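Local coordinates for protein methyltransferase (Streptococcus mutans, PDB 2B78) that probably transfers methyl groups from S-adenosylmethionine, perhaps to RNA, although its substrate is not established, at residues Gly116-Phe121 with Glu169-Phe174; Glu134-Phe139 with His164-Glu169; Phe304-Asp309 with Ala334-Ser339; Gln360-Pro363 with Ala367-Val370. All coordinates share one frame; numbering follows the deposited sequence.

In the fold
Following the chain from the N terminus, interaction 1 is the first to open: strand 118-123 meets the loop before strand 174-178. Interaction 2 falls within that span, ending on Glu169, where the second segment of interaction 1 begins, and brings helix 132-142 against the end of strand 162-165; the two contacts share Glu169, touch through Phe121 and Phe139, and reach one five-stranded sheet. Interaction 3 comes later, in the Rossmann-like methyltransferase domain, and joins the starts of helices 306-319 and 338-349. Interaction 4 closes a short loop at 360-370, and its Gln361 touches Val338. Interactions 1 and 3 lie about 32 Å apart, centre to centre, on opposite sides of the chain's centre.

Interaction 1: Gly116-Phe121 with Glu169-Phe174; sequences GDFVLF and EAPEQF
Phe118 and Ala170 carry this contact as a methyl group set over a benzene ring. Ala170 CB lies 3.4 Å from the centroid of the Phe118 ring and only 6° off the ring normal, a nearly central CH-pi contact. Because the methyl sits over the middle, it is almost equally far from all six ring carbons, the nearest being Phe118 CE2 at 3.6 Å. The ring is delivered by a first torsion of -63°, which turns CG away from the carbonyl carbon and sends the ring out from strand 118-123 toward the loop. Around CZ the backbone closes in as well: Ala170 CA is 3.5 Å from Phe118 CZ, and the carbonyl oxygen Glu169 O is also 3.5 Å from Phe118 CZ, approaching the ring obliquely. The packing slackens toward Pro171, whose CD comes no nearer than 4.4 Å to Phe118 CE2. Pro171 and Glu169 both belong to the solvent side, whereas Phe118 is buried. The CB of Glu169 points away from the strand, and its carboxylate turns to Tyr150, whose OH is hydrogen-bonded to Glu169 OE2. The same hydroxyl is also bonded to Ala170 N, so one hydroxyl ties the Glu169 side chain and the Ala170 backbone to strand 148-153. Phe118 further touches Leu187, while Phe174, at the far end of the loop, packs on Val185 of strand 181-185. Strand 118-123 lies inside a mixed five-stranded sheet, between strands 110-115 and 148-153, and the loop 169-174 lies against it at Phe118, on the way from edge strand 162-165 to strand 174-178.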
loop_
_atom_site.group_PDB
_atom_site.type_symbol
_atom_site.label_atom_id
_atom_site.label_comp_id
_atom_site.label_asym_id
_atom_site.label_seq_id
_atom_site.Cartn_x
_atom_site.Cartn_y
_atom_site.Cartn_z
ATOM N N GLY A 116 -2.035 -11.162 12.408
ATOM C CA GLY A 116 -2.371 -12.181 13.383
ATOM C C GLY A 116 -1.670 -11.913 14.702
ATOM O O GLY A 116 -1.859 -10.857 15.310
ATOM N N ASP A 117 -0.846 -12.860 15.138
ATOM C CA ASP A 117 -0.123 -12.719 16.400
ATOM C C ASP A 117 1.254 -12.072 16.271
ATOM O O ASP A 117 1.957 -11.904 17.266
ATOM C CB ASP A 117 0.036 -14.084 17.064
ATOM C CG ASP A 117 -1.290 -14.685 17.484
ATOM O OD1 ASP A 117 -2.049 -14.007 18.213
ATOM O OD2 ASP A 117 -1.568 -15.835 17.087
ATOM N N PHE A 118 1.630 -11.701 15.053
ATOM C CA PHE A 118 2.931 -11.094 14.803
ATOM C C PHE A 118 2.823 -9.700 14.194
ATOM O O PHE A 118 1.820 -9.360 13.562
ATOM C CB PHE A 118 3.739 -12.005 13.874
ATOM C CG PHE A 118 4.034 -13.355 14.464
ATOM C CD1 PHE A 118 5.174 -13.559 15.237
ATOM C CD2 PHE A 118 3.149 -14.417 14.279
ATOM C CE1 PHE A 118 5.425 -14.803 15.820
ATOM C CE2 PHE A 118 3.394 -15.660 14.858
ATOM C CZ PHE A 118 4.534 -15.849 15.629
ATOM N N VAL A 119 3.856 -8.890 14.396
ATOM C CA VAL A 119 3.869 -7.545 13.843
ATOM C C VAL A 119 4.998 -7.404 12.843
ATOM O O VAL A 119 5.983 -8.154 12.886
ATOM C CB VAL A 119 4.022 -6.472 14.941
ATOM C CG1 VAL A 119 2.799 -6.481 15.817
ATOM C CG2 VAL A 119 5.271 -6.725 15.774
ATOM N N LEU A 120 4.844 -6.446 11.935
ATOM C CA LEU A 120 5.844 -6.195 10.910
ATOM C C LEU A 120 6.182 -4.708 10.830
ATOM O O LEU A 120 5.339 -3.886 10.475
ATOM C CB LEU A 120 5.341 -6.687 9.548
ATOM C CG LEU A 120 6.330 -6.508 8.390
ATOM C CD1 LEU A 120 7.543 -7.417 8.605
ATOM C CD2 LEU A 120 5.645 -6.834 7.069
ATOM N N PHE A 121 7.426 -4.384 11.177
ATOM C CA PHE A 121 7.943 -3.024 11.147
ATOM C C PHE A 121 8.579 -2.797 9.786
ATOM O O PHE A 121 9.220 -3.703 9.239
ATOM C CB PHE A 121 9.046 -2.847 12.195
ATOM C CG PHE A 121 8.554 -2.721 13.606
ATOM C CD1 PHE A 121 8.468 -1.477 14.214
ATOM C CD2 PHE A 121 8.197 -3.850 14.338
ATOM C CE1 PHE A 121 8.034 -1.359 15.531
ATOM C CE2 PHE A 121 7.762 -3.736 15.659
ATOM C CZ PHE A 121 7.681 -2.491 16.252
ATOM N N GLU A 169 9.375 -16.752 16.678
ATOM C CA GLU A 169 9.472 -16.778 15.226
ATOM C C GLU A 169 8.089 -17.190 14.741
ATOM O O GLU A 169 7.347 -17.862 15.460
ATOM C CB GLU A 169 10.505 -17.817 14.769
ATOM C CG GLU A 169 11.956 -17.383 14.890
ATOM C CD GLU A 169 12.472 -16.652 13.659
ATOM O OE1 GLU A 169 13.626 -16.174 13.704
ATOM O OE2 GLU A 169 11.737 -16.554 12.643
ATOM N N ALA A 170 7.739 -16.783 13.526
ATOM C CA ALA A 170 6.447 -17.119 12.947
ATOM C C ALA A 170 6.648 -18.208 11.906
ATOM O O ALA A 170 7.752 -18.386 11.396
ATOM C CB ALA A 170 5.833 -15.880 12.283
ATOM N N PRO A 171 5.590 -18.972 11.591
ATOM C CA PRO A 171 5.768 -20.014 10.578
ATOM C C PRO A 171 6.168 -19.271 9.310
ATOM O O PRO A 171 5.746 -18.129 9.118
ATOM C CB PRO A 171 4.373 -20.627 10.469
ATOM C CG PRO A 171 3.834 -20.477 11.859
ATOM C CD PRO A 171 4.257 -19.063 12.216
ATOM N N GLU A 172 6.968 -19.890 8.448
ATOM C CA GLU A 172 7.389 -19.209 7.228
ATOM C C GLU A 172 6.180 -18.685 6.470
ATOM O O GLU A 172 6.244 -17.615 5.859
ATOM C CB GLU A 172 8.225 -20.132 6.344
ATOM C CG GLU A 172 9.673 -20.290 6.828
ATOM C CD GLU A 172 10.346 -18.956 7.135
ATOM O OE1 GLU A 172 10.294 -18.039 6.283
ATOM O OE2 GLU A 172 10.933 -18.826 8.233
ATOM N N GLN A 173 5.079 -19.432 6.542
ATOM C CA GLN A 173 3.820 -19.051 5.902
ATOM C C GLN A 173 2.659 -19.432 6.810
ATOM O O GLN A 173 2.641 -20.528 7.373
ATOM C CB GLN A 173 3.662 -19.755 4.553
ATOM C CG GLN A 173 4.521 -19.166 3.457
ATOM C CD GLN A 173 4.360 -19.890 2.139
ATOM O OE1 GLN A 173 3.243 -20.172 1.705
ATOM N NE2 GLN A 173 5.481 -20.188 1.485
ATOM N N PHE A 174 1.696 -18.527 6.963
ATOM C CA PHE A 174 0.536 -18.796 7.802
ATOM C C PHE A 174 -0.667 -18.019 7.286
ATOM O O PHE A 174 -0.524 -17.149 6.427
ATOM C CB PHE A 174 0.836 -18.434 9.267
ATOM C CG PHE A 174 1.198 -16.981 9.487
ATOM C CD1 PHE A 174 0.210 -16.031 9.754
ATOM C CD2 PHE A 174 2.523 -16.566 9.419
ATOM C CE1 PHE A 174 0.542 -14.676 9.949
ATOM C CE2 PHE A 174 2.872 -15.221 9.612
ATOM C CZ PHE A 174 1.884 -14.276 9.876
#

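Interaction 2: Glu134-Phe139 with His164-Glu169; sequences EIVAAF and HLYGQE
Tyr166 meets helix 132-142 from a classic beta bulge: it and Leu165 both face Ala149 of strand 148-153, and both side chains reach the helix. Val136 answers them with one methyl each. Its CG1 lies alongside the tyrosine ring, 3.4 Å from Tyr166 CD2 and 3.5 Å from Tyr166 CE2, the two side chains sliding past each other in opposite directions and the methyl meeting the ring obliquely. Its CG2 instead meets Leu165 CD2 tip to tip at 3.7 Å. The valine torsion of 178° places CG1 opposite the backbone N and CG2 opposite the carbonyl carbon, which splits the two methyls between the two partners. One helical turn on, Phe139 crosses Tyr166 at about a right angle. Tyr166 OH stands at the edge of the phenylalanine ring, near its plane, 3.6 Å from Phe139 CD2 and 3.7 Å from Phe139 CE2. The chain turns a corner at Tyr166, and a bond from His164 spans it: NE2 donates to Gly167 O over 2.9 Å, with the N-H...O angle bent to 137°. The acceptor lies close to the imidazole plane, while the donor sits above the carbonyl plane. Tyr166 also receives Arg140 in a cation-pi contact, and Phe139 stacks on Tyr143 and meets Phe121 and Phe78 edge-to-face. These rings form an aromatic cluster between helix and sheet. The arrangement is that of an alpha/beta layer, in which helix 132-142, following strand 118-123 and preceding its parallel neighbour 148-153, packs across the sheet as in a beta-alpha-beta crossover.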
loop_
_atom_site.group_PDB
_atom_site.type_symbol
_atom_site.label_atom_id
_atom_site.label_comp_id
_atom_site.label_asym_id
_atom_site.label_seq_id
_atom_site.Cartn_x
_atom_site.Cartn_y
_atom_site.Cartn_z
ATOM N N GLU A 134 14.938 2.284 20.247
ATOM C CA GLU A 134 14.033 3.014 21.125
ATOM C C GLU A 134 12.610 2.952 20.577
ATOM O O GLU A 134 11.656 2.815 21.334
ATOM C CB GLU A 134 14.495 4.459 21.286
ATOM C CG GLU A 134 14.928 5.123 20.001
ATOM C CD GLU A 134 15.666 6.422 20.252
ATOM O OE1 GLU A 134 15.026 7.386 20.733
ATOM O OE2 GLU A 134 16.888 6.472 19.975
ATOM N N ILE A 135 12.469 3.034 19.258
ATOM C CA ILE A 135 11.150 2.949 18.648
ATOM C C ILE A 135 10.497 1.611 19.003
ATOM O O ILE A 135 9.349 1.563 19.433
ATOM C CB ILE A 135 11.232 3.052 17.100
ATOM C CG1 ILE A 135 11.681 4.459 16.697
ATOM C CG2 ILE A 135 9.867 2.708 16.474
ATOM C CD1 ILE A 135 11.773 4.675 15.193
ATOM N N VAL A 136 11.232 0.518 18.815
ATOM C CA VAL A 136 10.696 -0.805 19.108
ATOM C C VAL A 136 10.390 -0.957 20.595
ATOM O O VAL A 136 9.339 -1.474 20.968
ATOM C CB VAL A 136 11.679 -1.913 18.653
ATOM C CG1 VAL A 136 11.134 -3.273 19.019
ATOM C CG2 VAL A 136 11.888 -1.834 17.152
ATOM N N ALA A 137 11.311 -0.495 21.438
ATOM C CA ALA A 137 11.139 -0.561 22.882
ATOM C C ALA A 137 9.821 0.110 23.281
ATOM O O ALA A 137 9.051 -0.426 24.084
ATOM C CB ALA A 137 12.318 0.129 23.575
ATOM N N ALA A 138 9.571 1.286 22.712
ATOM C CA ALA A 138 8.347 2.030 22.982
ATOM C C ALA A 138 7.126 1.263 22.493
ATOM O O ALA A 138 6.085 1.246 23.159
ATOM C CB ALA A 138 8.400 3.392 22.295
ATOM N N PHE A 139 7.245 0.633 21.325
ATOM C CA PHE A 139 6.127 -0.129 20.764
ATOM C C PHE A 139 5.772 -1.328 21.642
ATOM O O PHE A 139 4.595 -1.575 21.926
ATOM C CB PHE A 139 6.451 -0.632 19.348
ATOM C CG PHE A 139 5.318 -1.396 18.704
ATOM C CD1 PHE A 139 4.328 -0.730 17.990
ATOM C CD2 PHE A 139 5.219 -2.777 18.850
ATOM C CE1 PHE A 139 3.254 -1.430 17.430
ATOM C CE2 PHE A 139 4.156 -3.485 18.300
ATOM C CZ PHE A 139 3.168 -2.807 17.586
ATOM N N HIS A 164 14.021 -11.232 11.348
ATOM C CA HIS A 164 13.240 -11.446 12.556
ATOM C C HIS A 164 13.719 -10.333 13.484
ATOM O O HIS A 164 14.920 -10.048 13.524
ATOM C CB HIS A 164 13.543 -12.827 13.144
ATOM C CG HIS A 164 12.894 -13.074 14.469
ATOM N ND1 HIS A 164 11.532 -12.982 14.661
ATOM C CD2 HIS A 164 13.424 -13.377 15.678
ATOM C CE1 HIS A 164 11.250 -13.211 15.932
ATOM N NE2 HIS A 164 12.381 -13.453 16.570
ATOM N N LEU A 165 12.798 -9.693 14.204
ATOM C CA LEU A 165 13.153 -8.571 15.085
ATOM C C LEU A 165 13.145 -8.871 16.577
ATOM O O LEU A 165 14.122 -8.577 17.272
ATOM C CB LEU A 165 12.233 -7.373 14.815
ATOM C CG LEU A 165 12.584 -6.090 15.578
ATOM C CD1 LEU A 165 14.008 -5.672 15.235
ATOM C CD2 LEU A 165 11.593 -4.977 15.228
ATOM N N TYR A 166 12.044 -9.424 17.082
ATOM C CA TYR A 166 11.983 -9.769 18.501
ATOM C C TYR A 166 10.919 -10.814 18.780
ATOM O O TYR A 166 10.047 -11.055 17.948
ATOM C CB TYR A 166 11.749 -8.518 19.371
ATOM C CG TYR A 166 10.371 -7.870 19.297
ATOM C CD1 TYR A 166 9.231 -8.539 19.742
ATOM C CD2 TYR A 166 10.220 -6.568 18.815
ATOM C CE1 TYR A 166 7.976 -7.928 19.714
ATOM C CE2 TYR A 166 8.967 -5.948 18.782
ATOM C CZ TYR A 166 7.852 -6.639 19.236
ATOM O OH TYR A 166 6.622 -6.035 19.225
ATOM N N GLY A 167 11.003 -11.443 19.948
ATOM C CA GLY A 167 10.022 -12.450 20.316
ATOM C C GLY A 167 10.122 -13.781 19.593
ATOM O O GLY A 167 11.192 -14.182 19.135
ATOM N N GLN A 168 8.989 -14.473 19.504
ATOM C CA GLN A 168 8.920 -15.773 18.843
ATOM C C GLN A 168 9.034 -15.646 17.331
ATOM O O GLN A 168 8.827 -14.570 16.768
ATOM C CB GLN A 168 7.592 -16.467 19.162
ATOM C CG GLN A 168 7.493 -17.121 20.532
ATOM C CD GLN A 168 6.082 -17.611 20.829
ATOM O OE1 GLN A 168 5.427 -18.210 19.975
ATOM N NE2 GLN A 168 5.609 -17.354 22.041
ATOM N N GLU A 169 9.375 -16.752 16.678
ATOM C CA GLU A 169 9.472 -16.778 15.226
ATOM C C GLU A 169 8.089 -17.190 14.741
ATOM O O GLU A 169 7.347 -17.862 15.460
ATOM C CB GLU A 169 10.505 -17.817 14.769
ATOM C CG GLU A 169 11.956 -17.383 14.890
ATOM C CD GLU A 169 12.472 -16.652 13.659
ATOM O OE1 GLU A 169 13.626 -16.174 13.704
ATOM O OE2 GLU A 169 11.737 -16.554 12.643
#

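Interaction 3: Phe304-Asp309 with Ala334-Ser339; sequences FSVSKD and ANMTVS
Asp309 N donates to Ser305 O over 2.7 Å, the first turn of the helix that presents Val306 and Ser307 to Met336. Ser305 is the N-cap of this helix: its OG accepts from Lys308 N at 3.3 Å, with an N-H...O angle of 136°, so the hydroxyl ties off a backbone amide at the helix start. Across the contact the work is done by the long side chain of Met336, which reaches over to the first turn. Its sulfur is the nearest point, with Met336 SD 3.5 Å from Val306 CG1; the two side chains cross obliquely. That branch of Val306 is put forward by a first torsion of 173°, which sets CG1 opposite the backbone N. In this Rossmann-like methyltransferase domain the contact joins the starts of two successive helices, 306-319 and 338-349, the second following strand 325-331 of the central sheet. The methionine then lies along the backbone of Ser307: both Met336 SD and Met336 CE are 3.8 Å from Ser307 CA, while Met336 CG is 4.1 Å from Ser307 CB. Bends at both chi2 (-147°) and chi3 bring the sulfur and the terminal methyl against the same alpha carbon. The serine hydroxyl has a weak bond from Lys308 NZ. Thr337, directly after the methionine, is the N-cap of the second helix, its OG1 accepting from Gln340 N. Met336 O has a weak hydrogen bond from Lys379 NZ, at the start of strand 379-384. The side chain of Val306 is about 12 Å from that of Val272, which binds S-adenosyl-L-homocysteine in a structure of this protein; no ligand is bound to this chain.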
loop_
_atom_site.group_PDB
_atom_site.type_symbol
_atom_site.label_atom_id
_atom_site.label_comp_id
_atom_site.label_asym_id
_atom_site.label_seq_id
_atom_site.Cartn_x
_atom_site.Cartn_y
_atom_site.Cartn_z
ATOM N N PHE A 304 6.856 -1.860 -14.557
ATOM C CA PHE A 304 5.889 -1.070 -15.319
ATOM C C PHE A 304 5.748 0.402 -14.908
ATOM O O PHE A 304 5.558 0.720 -13.729
ATOM C CB PHE A 304 4.524 -1.766 -15.254
ATOM C CG PHE A 304 3.498 -1.178 -16.171
ATOM C CD1 PHE A 304 2.865 0.021 -15.857
ATOM C CD2 PHE A 304 3.177 -1.812 -17.364
ATOM C CE1 PHE A 304 1.929 0.580 -16.718
ATOM C CE2 PHE A 304 2.240 -1.260 -18.236
ATOM C CZ PHE A 304 1.615 -0.061 -17.910
ATOM N N SER A 305 5.838 1.294 -15.894
ATOM C CA SER A 305 5.707 2.735 -15.670
ATOM C C SER A 305 4.246 3.160 -15.720
ATOM O O SER A 305 3.669 3.299 -16.797
ATOM C CB SER A 305 6.482 3.516 -16.736
ATOM O OG SER A 305 6.162 4.901 -16.684
ATOM N N VAL A 306 3.649 3.368 -14.553
ATOM C CA VAL A 306 2.254 3.786 -14.479
ATOM C C VAL A 306 2.045 5.158 -15.105
ATOM O O VAL A 306 1.193 5.338 -15.979
ATOM C CB VAL A 306 1.771 3.838 -13.011
ATOM C CG1 VAL A 306 0.372 4.443 -12.936
ATOM C CG2 VAL A 306 1.772 2.433 -12.426
ATOM N N SER A 307 2.834 6.123 -14.650
ATOM C CA SER A 307 2.735 7.488 -15.133
ATOM C C SER A 307 2.795 7.598 -16.648
ATOM O O SER A 307 2.189 8.499 -17.226
ATOM C CB SER A 307 3.849 8.340 -14.518
ATOM O OG SER A 307 5.127 7.867 -14.915
ATOM N N LYS A 308 3.502 6.672 -17.296
ATOM C CA LYS A 308 3.647 6.725 -18.747
ATOM C C LYS A 308 2.896 5.701 -19.598
ATOM O O LYS A 308 2.376 6.048 -20.658
ATOM C CB LYS A 308 5.134 6.657 -19.121
ATOM C CG LYS A 308 5.895 7.973 -19.011
ATOM C CD LYS A 308 5.827 8.587 -17.618
ATOM C CE LYS A 308 6.590 9.904 -17.571
ATOM N NZ LYS A 308 6.500 10.577 -16.243
ATOM N N ASP A 309 2.833 4.451 -19.146
ATOM C CA ASP A 309 2.193 3.408 -19.946
ATOM C C ASP A 309 0.866 2.832 -19.464
ATOM O O ASP A 309 0.340 1.897 -20.076
ATOM C CB ASP A 309 3.168 2.243 -20.149
ATOM C CG ASP A 309 4.519 2.686 -20.664
ATOM O OD1 ASP A 309 4.569 3.653 -21.450
ATOM O OD2 ASP A 309 5.533 2.052 -20.290
ATOM N N ALA A 334 2.666 6.407 -5.642
ATOM C CA ALA A 334 2.606 7.621 -4.825
ATOM C C ALA A 334 2.927 8.884 -5.610
ATOM O O ALA A 334 2.533 9.991 -5.217
ATOM C CB ALA A 334 3.562 7.496 -3.639
ATOM N N ASN A 335 3.638 8.707 -6.718
ATOM C CA ASN A 335 4.039 9.806 -7.581
ATOM C C ASN A 335 2.946 10.252 -8.542
ATOM O O ASN A 335 3.093 11.274 -9.210
ATOM C CB ASN A 335 5.287 9.409 -8.373
ATOM C CG ASN A 335 5.222 7.977 -8.886
ATOM O OD1 ASN A 335 5.266 7.023 -8.103
ATOM N ND2 ASN A 335 5.113 7.820 -10.201
ATOM N N MET A 336 1.856 9.492 -8.627
ATOM C CA MET A 336 0.751 9.866 -9.512
ATOM C C MET A 336 -0.451 10.420 -8.748
ATOM O O MET A 336 -0.897 9.830 -7.762
ATOM C CB MET A 336 0.278 8.670 -10.346
ATOM C CG MET A 336 0.899 8.565 -11.731
ATOM S SD MET A 336 -0.282 7.853 -12.902
ATOM C CE MET A 336 -0.474 9.204 -14.055
ATOM N N THR A 337 -0.981 11.552 -9.203
ATOM C CA THR A 337 -2.147 12.126 -8.551
ATOM C C THR A 337 -3.383 11.413 -9.093
ATOM O O THR A 337 -3.311 10.677 -10.087
ATOM C CB THR A 337 -2.301 13.639 -8.845
ATOM O OG1 THR A 337 -2.543 13.832 -10.246
ATOM C CG2 THR A 337 -1.043 14.396 -8.444
ATOM N N VAL A 338 -4.516 11.636 -8.436
ATOM C CA VAL A 338 -5.770 11.039 -8.863
ATOM C C VAL A 338 -6.096 11.522 -10.275
ATOM O O VAL A 338 -6.533 10.738 -11.112
ATOM C CB VAL A 338 -6.927 11.435 -7.917
ATOM C CG1 VAL A 338 -8.272 11.150 -8.576
ATOM C CG2 VAL A 338 -6.806 10.671 -6.608
ATOM N N SER A 339 -5.886 12.814 -10.533
ATOM C CA SER A 339 -6.182 13.373 -11.849
ATOM C C SER A 339 -5.228 12.851 -12.922
ATOM O O SER A 339 -5.648 12.592 -14.052
ATOM C CB SER A 339 -6.160 14.911 -11.807
ATOM O OG SER A 339 -4.912 15.411 -11.369
#

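Interaction 4: Gln360-Pro363 with Ala367-Val370; sequences QQLP and AVNV
Leu362 and Val368 face each other across a short irregular loop of the methyltransferase domain, within the connection from edge strand 355-360 to strand 379-384, two antiparallel neighbours in the seven-stranded sheet. The chain leaves the sheet at Gln360, turns beyond Pro363, and comes back near itself at Ala367 before heading off in another direction; beyond Gln360 neither segment is regular strand. The apolar part of the contact is small and rests on these two side chains, both of whose beta carbons point toward the opposite segment. They cross at a slant, and on the valine side one branch does the touching, CG1. The leucine lies extended, with a chi2 of 177°, so its CD1 branch is carried out toward the valine. Leu362 also touches Tyr377 and Leu378, which lead into strand 379-384. Backbone approach is looser. Pro363 and Ala367 have the nearest alpha carbons, 7.3 Å from Pro363 CA to Ala367 CA, yet both beta carbons point away from the opposite segment, and Pro363 instead meets Arg200 and Gln201 of helix 200-210. Polar anchoring comes from outside the pair. Asn376 OD1 accepts from Leu362 N, and Ala367 O accepts from Asn101 ND2. Asn369 is gripped at several points: its side-chain OD1 accepts from Gln371 N, its ND2 donates to Gly17 O, and its backbone N is bonded to Ser375 OG. At the centre of the contact, Val368 CG1 stands 3.8 Å from Leu362 CD1 and 4.2 Å from Leu362 CB.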
loop_
_atom_site.group_PDB
_atom_site.type_symbol
_atom_site.label_atom_id
_atom_site.label_comp_id
_atom_site.label_asym_id
_atom_site.label_seq_id
_atom_site.Cartn_x
_atom_site.Cartn_y
_atom_site.Cartn_z
ATOM N N GLN A 360 -11.887 4.435 -4.967
ATOM C CA GLN A 360 -11.609 4.042 -3.590
ATOM C C GLN A 360 -10.137 4.320 -3.363
ATOM O O GLN A 360 -9.319 4.179 -4.272
ATOM C CB GLN A 360 -11.885 2.545 -3.380
ATOM C CG GLN A 360 -13.307 2.105 -3.704
ATOM C CD GLN A 360 -13.476 0.592 -3.680
ATOM O OE1 GLN A 360 -13.480 -0.032 -2.617
ATOM N NE2 GLN A 360 -13.611 -0.005 -4.861
ATOM N N GLN A 361 -9.791 4.736 -2.156
ATOM C CA GLN A 361 -8.397 4.998 -1.847
ATOM C C GLN A 361 -8.052 4.307 -0.535
ATOM O O GLN A 361 -8.728 3.352 -0.151
ATOM C CB GLN A 361 -8.129 6.506 -1.802
ATOM C CG GLN A 361 -8.442 7.188 -3.147
ATOM C CD GLN A 361 -7.748 8.524 -3.335
ATOM O OE1 GLN A 361 -6.529 8.589 -3.537
ATOM N NE2 GLN A 361 -8.520 9.601 -3.274
ATOM N N LEU A 362 -7.019 4.772 0.152
ATOM C CA LEU A 362 -6.598 4.109 1.383
ATOM C C LEU A 362 -7.658 3.979 2.460
ATOM O O LEU A 362 -8.433 4.908 2.717
ATOM C CB LEU A 362 -5.366 4.803 1.977
ATOM C CG LEU A 362 -4.066 4.740 1.165
ATOM C CD1 LEU A 362 -3.014 5.536 1.890
ATOM C CD2 LEU A 362 -3.606 3.288 0.963
ATOM N N PRO A 363 -7.718 2.799 3.095
ATOM C CA PRO A 363 -8.673 2.517 4.167
ATOM C C PRO A 363 -8.150 3.186 5.447
ATOM O O PRO A 363 -6.956 3.492 5.547
ATOM C CB PRO A 363 -8.694 0.989 4.208
ATOM C CG PRO A 363 -7.297 0.636 3.819
ATOM C CD PRO A 363 -7.041 1.563 2.657
ATOM N N ALA A 367 -3.742 5.230 7.670
ATOM C CA ALA A 367 -4.012 6.635 7.961
ATOM C C ALA A 367 -3.318 7.622 7.046
ATOM O O ALA A 367 -2.114 7.536 6.786
ATOM C CB ALA A 367 -3.666 6.952 9.426
ATOM N N VAL A 368 -4.091 8.576 6.550
ATOM C CA VAL A 368 -3.531 9.592 5.683
ATOM C C VAL A 368 -3.434 10.895 6.462
ATOM O O VAL A 368 -4.163 11.110 7.428
ATOM C CB VAL A 368 -4.423 9.825 4.449
ATOM C CG1 VAL A 368 -4.471 8.568 3.588
ATOM C CG2 VAL A 368 -5.824 10.214 4.896
ATOM N N ASN A 369 -2.508 11.752 6.055
ATOM C CA ASN A 369 -2.373 13.053 6.681
ATOM C C ASN A 369 -3.417 13.872 5.916
ATOM O O ASN A 369 -3.273 14.085 4.711
ATOM C CB ASN A 369 -0.961 13.601 6.454
ATOM C CG ASN A 369 -0.784 14.995 7.006
ATOM O OD1 ASN A 369 -1.727 15.595 7.529
ATOM N ND2 ASN A 369 0.429 15.528 6.889
ATOM N N VAL A 370 -4.471 14.308 6.606
ATOM C CA VAL A 370 -5.544 15.063 5.956
ATOM C C VAL A 370 -5.088 16.385 5.356
ATOM O O VAL A 370 -5.731 16.916 4.441
ATOM C CB VAL A 370 -6.724 15.332 6.929
ATOM C CG1 VAL A 370 -7.569 14.065 7.086
ATOM C CG2 VAL A 370 -6.191 15.771 8.281
#